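Local coordinates for L-isoleucine-4-hydroxylase (Bacillus thuringiensis, PDB 6LNH), which hydroxylates L-isoleucine to (4S)-4-hydroxy-L-isoleucine, using iron(II), molecular oxygen and 2-oxoglutarate, which is converted to succinate and carbon dioxide, at residues L181-D192 with F205-E213. Numbering follows the deposited sequence.
With HG (mercury (II) ion), chain G.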
ATOM      1  N   LEU C 181      -6.346  -5.509 -16.592  1.00 40.40           N
ATOM      2  CA  LEU C 181      -5.281  -5.895 -15.676  1.00 40.57           C
ATOM      3  C   LEU C 181      -5.379  -7.382 -15.358  1.00 36.60           C
ATOM      4  O   LEU C 181      -6.440  -7.875 -14.963  1.00 38.91           O
ATOM      5  CB  LEU C 181      -5.358  -5.068 -14.394  1.00 38.04           C
ATOM      6  CG  LEU C 181      -4.294  -5.346 -13.332  1.00 43.62           C
ATOM      7  CD1 LEU C 181      -2.898  -5.075 -13.873  1.00 35.46           C
ATOM      8  CD2 LEU C 181      -4.563  -4.514 -12.090  1.00 36.15           C
ATOM      9  N   MET C 182      -4.268  -8.098 -15.523  1.00 36.29           N
ATOM     10  CA  MET C 182      -4.213  -9.515 -15.186  1.00 33.71           C
ATOM     11  C   MET C 182      -3.498  -9.793 -13.871  1.00 42.28           C
ATOM     12  O   MET C 182      -3.916 -10.683 -13.123  1.00 38.93           O
ATOM     13  CB  MET C 182      -3.531 -10.293 -16.314  1.00 35.89           C
ATOM     14  CG  MET C 182      -4.272 -10.215 -17.637  1.00 42.57           C
ATOM     15  SD  MET C 182      -5.938 -10.903 -17.550  1.00 43.35           S
ATOM     16  CE  MET C 182      -5.560 -12.635 -17.308  1.00 41.50           C
ATOM     17  N   ASN C 183      -2.435  -9.051 -13.566  1.00 38.44           N
ATOM     18  CA  ASN C 183      -1.657  -9.290 -12.358  1.00 38.35           C
ATOM     19  C   ASN C 183      -0.697  -8.132 -12.149  1.00 36.05           C
ATOM     20  O   ASN C 183      -0.258  -7.488 -13.109  1.00 35.79           O
ATOM     21  CB  ASN C 183      -0.882 -10.612 -12.419  1.00 37.32           C
ATOM     22  CG  ASN C 183      -0.553 -11.155 -11.037  1.00 40.50           C
ATOM     23  OD1 ASN C 183      -0.841 -10.515 -10.025  1.00 38.87           O
ATOM     24  ND2 ASN C 183       0.049 -12.338 -10.989  1.00 39.49           N
ATOM     25  N   LEU C 184      -0.376  -7.885 -10.882  1.00 36.46           N
ATOM     26  CA  LEU C 184       0.532  -6.814 -10.498  1.00 35.06           C
ATOM     27  C   LEU C 184       1.265  -7.262  -9.245  1.00 35.37           C
ATOM     28  O   LEU C 184       0.630  -7.521  -8.220  1.00 36.41           O
ATOM     29  CB  LEU C 184      -0.250  -5.520 -10.257  1.00 37.25           C
ATOM     30  CG  LEU C 184       0.426  -4.228  -9.801  1.00 41.04           C
ATOM     31  CD1 LEU C 184       1.311  -3.666 -10.894  1.00 32.31           C
ATOM     32  CD2 LEU C 184      -0.639  -3.216  -9.398  1.00 35.35           C
ATOM     33  N   SER C 185       2.589  -7.368  -9.329  1.00 35.05           N
ATOM     34  CA  SER C 185       3.376  -7.723  -8.157  1.00 39.71           C
ATOM     35  C   SER C 185       3.205  -6.667  -7.069  1.00 38.14           C
ATOM     36  O   SER C 185       2.985  -5.486  -7.347  1.00 34.33           O
ATOM     37  CB  SER C 185       4.852  -7.884  -8.530  1.00 39.50           C
ATOM     38  OG  SER C 185       5.422  -6.645  -8.902  1.00 45.65           O
ATOM     39  N   ASN C 186       3.309  -7.109  -5.813  1.00 35.37           N
ATOM     40  CA  ASN C 186       3.137  -6.191  -4.692  1.00 42.73           C
ATOM     41  C   ASN C 186       4.286  -5.206  -4.559  1.00 38.14           C
ATOM     42  O   ASN C 186       4.127  -4.178  -3.892  1.00 41.11           O
ATOM     43  CB  ASN C 186       2.995  -6.969  -3.382  1.00 40.00           C
ATOM     44  CG  ASN C 186       4.306  -7.574  -2.918  1.00 42.41           C
ATOM     45  OD1 ASN C 186       5.096  -8.065  -3.726  1.00 45.91           O
ATOM     46  ND2 ASN C 186       4.552  -7.532  -1.614  1.00 42.39           N
ATOM     47  N   THR C 187       5.426  -5.484  -5.179  1.00 34.13           N
ATOM     48  CA  THR C 187       6.575  -4.594  -5.128  1.00 43.73           C
ATOM     49  C   THR C 187       6.533  -3.517  -6.204  1.00 42.78           C
ATOM     50  O   THR C 187       7.417  -2.654  -6.232  1.00 44.75           O
ATOM     51  CB  THR C 187       7.866  -5.405  -5.257  1.00 45.97           C
ATOM     52  OG1 THR C 187       7.831  -6.166  -6.471  1.00 41.63           O
ATOM     53  CG2 THR C 187       8.009  -6.359  -4.078  1.00 43.02           C
ATOM     54  N   ALA C 188       5.537  -3.546  -7.083  1.00 40.25           N
ATOM     55  CA  ALA C 188       5.465  -2.603  -8.187  1.00 40.55           C
ATOM     56  C   ALA C 188       4.865  -1.274  -7.742  1.00 42.11           C
ATOM     57  O   ALA C 188       3.969  -1.219  -6.896  1.00 40.28           O
ATOM     58  CB  ALA C 188       4.640  -3.186  -9.336  1.00 36.46           C
ATOM     59  N   ILE C 189       5.383  -0.194  -8.323  1.00 36.52           N
ATOM     60  CA  ILE C 189       4.866   1.154  -8.128  1.00 37.75           C
ATOM     61  C   ILE C 189       4.643   1.775  -9.500  1.00 40.42           C
ATOM     62  O   ILE C 189       5.363   1.480 -10.460  1.00 36.01           O
ATOM     63  CB  ILE C 189       5.819   2.026  -7.280  1.00 43.25           C
ATOM     64  CG1 ILE C 189       6.395   1.213  -6.117  1.00 46.80           C
ATOM     65  CG2 ILE C 189       5.098   3.258  -6.756  1.00 45.27           C
ATOM     66  CD1 ILE C 189       7.071   2.050  -5.047  1.00 51.90           C
ATOM     67  N   GLY C 190       3.643   2.642  -9.589  1.00 41.75           N
ATOM     68  CA  GLY C 190       3.317   3.263 -10.856  1.00 35.37           C
ATOM     69  C   GLY C 190       2.355   2.422 -11.675  1.00 40.07           C
ATOM     70  O   GLY C 190       1.593   1.598 -11.159  1.00 38.39           O
ATOM     71  N   GLY C 191       2.398   2.643 -12.985  1.00 36.87           N
ATOM     72  CA  GLY C 191       1.459   1.985 -13.874  1.00 34.50           C
ATOM     73  C   GLY C 191       0.043   2.501 -13.764  1.00 38.73           C
ATOM     74  O   GLY C 191      -0.905   1.755 -14.031  1.00 37.19           O
ATOM     75  N   ASP C 192      -0.123   3.761 -13.372  1.00 28.40           N
ATOM     76  CA  ASP C 192      -1.437   4.381 -13.307  1.00 31.96           C
ATOM     77  C   ASP C 192      -1.846   4.910 -14.677  1.00 39.02           C
ATOM     78  O   ASP C 192      -1.007   5.314 -15.487  1.00 35.88           O
ATOM     79  CB  ASP C 192      -1.442   5.528 -12.295  1.00 35.34           C
ATOM     80  CG  ASP C 192      -0.688   5.192 -11.021  1.00 42.53           C
ATOM     81  OD1 ASP C 192      -0.953   4.121 -10.432  1.00 41.91           O
ATOM     82  OD2 ASP C 192       0.168   6.000 -10.609  1.00 44.51           O
ATOM     83  N   PHE C 205      -7.792  10.203 -13.205  1.00 41.29           N
ATOM     84  CA  PHE C 205      -6.685   9.336 -12.732  1.00 41.37           C
ATOM     85  C   PHE C 205      -7.282   7.978 -12.356  1.00 44.12           C
ATOM     86  O   PHE C 205      -8.113   7.925 -11.439  1.00 48.88           O
ATOM     87  CB  PHE C 205      -5.974   9.980 -11.541  1.00 40.47           C
ATOM     88  CG  PHE C 205      -4.811   9.196 -10.992  1.00 40.23           C
ATOM     89  CD1 PHE C 205      -5.018   8.023 -10.286  1.00 33.68           C
ATOM     90  CD2 PHE C 205      -3.510   9.635 -11.172  1.00 36.36           C
ATOM     91  CE1 PHE C 205      -3.947   7.304  -9.781  1.00 39.11           C
ATOM     92  CE2 PHE C 205      -2.441   8.916 -10.665  1.00 35.84           C
ATOM     93  CZ  PHE C 205      -2.661   7.752  -9.969  1.00 38.98           C
ATOM     94  N   ILE C 206      -6.879   6.921 -13.060  1.00 44.04           N
ATOM     95  CA  ILE C 206      -7.425   5.560 -12.787  1.00 44.28           C
ATOM     96  C   ILE C 206      -6.273   4.618 -12.434  1.00 44.54           C
ATOM     97  O   ILE C 206      -5.313   4.536 -13.215  1.00 39.86           O
ATOM     98  CB  ILE C 206      -8.232   5.045 -13.996  1.00 46.64           C
ATOM     99  CG1 ILE C 206      -9.372   5.998 -14.360  1.00 48.60           C
ATOM    100  CG2 ILE C 206      -8.739   3.635 -13.742  1.00 44.09           C
ATOM    101  CD1 ILE C 206      -9.506   6.249 -15.839  1.00 51.13           C
ATOM    102  N   SER C 207      -6.377   3.943 -11.288  1.00 46.34           N
ATOM    103  CA  SER C 207      -5.332   2.984 -10.856  1.00 46.26           C
ATOM    104  C   SER C 207      -5.920   1.572 -10.838  1.00 45.58           C
ATOM    105  O   SER C 207      -6.745   1.294  -9.956  1.00 49.79           O
ATOM    106  CB  SER C 207      -4.783   3.358  -9.509  1.00 41.84           C
ATOM    107  OG  SER C 207      -3.774   2.446  -9.113  1.00 41.61           O
ATOM    108  N   LEU C 208      -5.534   0.732 -11.798  1.00 44.67           N
ATOM    109  CA  LEU C 208      -6.032  -0.666 -11.821  1.00 44.37           C
ATOM    110  C   LEU C 208      -5.286  -1.427 -10.724  1.00 45.40           C
ATOM    111  O   LEU C 208      -4.054  -1.531 -10.820  1.00 46.83           O
ATOM    112  CB  LEU C 208      -5.784  -1.265 -13.208  1.00 40.31           C
ATOM    113  CG  LEU C 208      -6.406  -0.487 -14.368  1.00 45.68           C
ATOM    114  CD1 LEU C 208      -6.388  -1.303 -15.648  1.00 39.59           C
ATOM    115  CD2 LEU C 208      -7.822  -0.055 -14.034  1.00 45.68           C
ATOM    116  N   LYS C 209      -6.013  -1.909  -9.712  1.00 46.79           N
ATOM    117  CA  LYS C 209      -5.379  -2.612  -8.566  1.00 49.28           C
ATOM    118  C   LYS C 209      -5.658  -4.117  -8.623  1.00 49.50           C
ATOM    119  O   LYS C 209      -4.703  -4.868  -8.873  1.00 46.35           O
ATOM    120  CB  LYS C 209      -5.851  -2.011  -7.239  1.00 49.06           C
ATOM    121  CG  LYS C 209      -4.971  -2.328  -6.037  1.00 58.20           C
ATOM    122  CD  LYS C 209      -5.756  -2.490  -4.755  1.00 65.66           C
ATOM    123  CE  LYS C 209      -5.065  -3.378  -3.742  1.00 67.18           C
ATOM    124  NZ  LYS C 209      -5.338  -2.935  -2.354  1.00 84.05           N
ATOM    125  N   GLU C 210      -6.900  -4.547  -8.377  1.00 43.05           N
ATOM    126  CA  GLU C 210      -7.148  -6.011  -8.392  1.00 47.97           C
ATOM    127  C   GLU C 210      -7.278  -6.538  -9.819  1.00 45.98           C
ATOM    128  O   GLU C 210      -7.689  -5.775 -10.706  1.00 44.20           O
ATOM    129  CB  GLU C 210      -8.399  -6.350  -7.581  1.00 30.00           C
ATOM    130  CG  GLU C 210      -9.569  -5.428  -7.860  1.00 30.00           C
ATOM    131  CD  GLU C 210     -10.606  -5.392  -6.753  1.00 30.00           C
ATOM    132  OE1 GLU C 210     -10.394  -4.659  -5.772  1.00 30.00           O
ATOM    133  OE2 GLU C 210     -11.620  -6.099  -6.875  1.00 30.00           O
ATOM    134  N   PRO C 211      -6.979  -7.835 -10.053  1.00 46.31           N
ATOM    135  CA  PRO C 211      -7.102  -8.458 -11.374  1.00 42.61           C
ATOM    136  C   PRO C 211      -8.503  -8.353 -11.998  1.00 39.62           C
ATOM    137  O   PRO C 211      -9.484  -8.337 -11.273  1.00 35.32           O
ATOM    138  CB  PRO C 211      -6.745  -9.926 -11.114  1.00 40.39           C
ATOM    139  CG  PRO C 211      -5.839  -9.860  -9.914  1.00 43.15           C
ATOM    140  CD  PRO C 211      -6.443  -8.765  -9.063  1.00 42.81           C
ATOM    141  N   LEU C 212      -8.518  -8.314 -13.334  1.00 40.12           N
ATOM    142  CA  LEU C 212      -9.703  -8.173 -14.225  1.00 41.52           C
ATOM    143  C   LEU C 212     -10.295  -6.767 -14.115  1.00 39.93           C
ATOM    144  O   LEU C 212     -11.395  -6.565 -14.646  1.00 40.54           O
ATOM    145  CB  LEU C 212     -10.735  -9.294 -14.046  1.00 40.25           C
ATOM    146  CG  LEU C 212     -10.168 -10.706 -14.135  1.00 38.78           C
ATOM    147  CD1 LEU C 212     -11.261 -11.740 -13.940  1.00 44.08           C
ATOM    148  CD2 LEU C 212      -9.463 -10.914 -15.465  1.00 39.63           C
ATOM    149  N   GLU C 213      -9.586  -5.828 -13.472  1.00 41.90           N
ATOM    150  CA  GLU C 213     -10.078  -4.427 -13.494  1.00 45.08           C
ATOM    151  C   GLU C 213      -9.896  -3.971 -14.943  1.00 41.95           C
ATOM    152  O   GLU C 213      -8.854  -4.291 -15.540  1.00 39.27           O
ATOM    153  CB  GLU C 213      -9.385  -3.560 -12.443  1.00 49.45           C
ATOM    154  CG  GLU C 213     -10.104  -3.577 -11.107  1.00 52.96           C
ATOM    155  CD  GLU C 213      -9.666  -2.517 -10.113  1.00 59.33           C
ATOM    156  OE1 GLU C 213      -8.484  -2.520  -9.732  1.00 55.31           O
ATOM    157  OE2 GLU C 213     -10.515  -1.696  -9.719  1.00 66.64           O
TER
HETATM  158 HG    HG G 303      -9.525  -3.682  -3.470  1.00141.75          HG
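Leu-181 points into the curve of loop 208-213, and its CD2 methyl lies 3.2 Å from Lys-209 O and 3.6 Å from Leu-208 CB. With CG anti to the backbone N (chi1 -179°), CD2 fits inside the bend against the carbonyl oxygens of Leu-208, Lys-209 and Glu-210, a buried place that a branched aliphatic end fills. Two backbone bonds hold Leu-181 to the end of a type II turn, Glu-210 to Glu-213: Leu-181 N donates to Glu-213 O at 3.0 Å, and Leu-212 N to Leu-181 O at 2.7 Å. Pro-211, its ring restricting phi, suits the turn's second position and sets CB 3.6 Å from Met-182 O; Leu-212 takes the positive phi (70°) of the third. Glu-213 OE1 accepts Lys-209 N-H, and weakly that of Glu-210, closing the loop onto the backbone entering the turn. The flexible, bent thioether of Met-182 brings SD to 4.1 Å from Leu-212 CD2, the chains crossing at an angle; helix 44-54 covers this side.

At the other end Asp-192 CB and carboxylate lie against the CZ end of the Phe-205 ring, planes 42° apart, OD2 3.4 Å from Phe-205 CZ. Small, polar Ser-207 sits beside the carboxylate, OG 3.5 Å from Asp-192 OD1, and Ile-189 of a second subunit packs on all three residues. Glu-210 OE1 binds mercury together with Cys-232 of a third subunit.

The loop thus links minor-sheet hairpin 189-196/204-206 to major-sheet strand 214-218, beside strand 176-184, as in the double-stranded beta-helix (cupin) fold of 2-oxoglutarate dioxygenases.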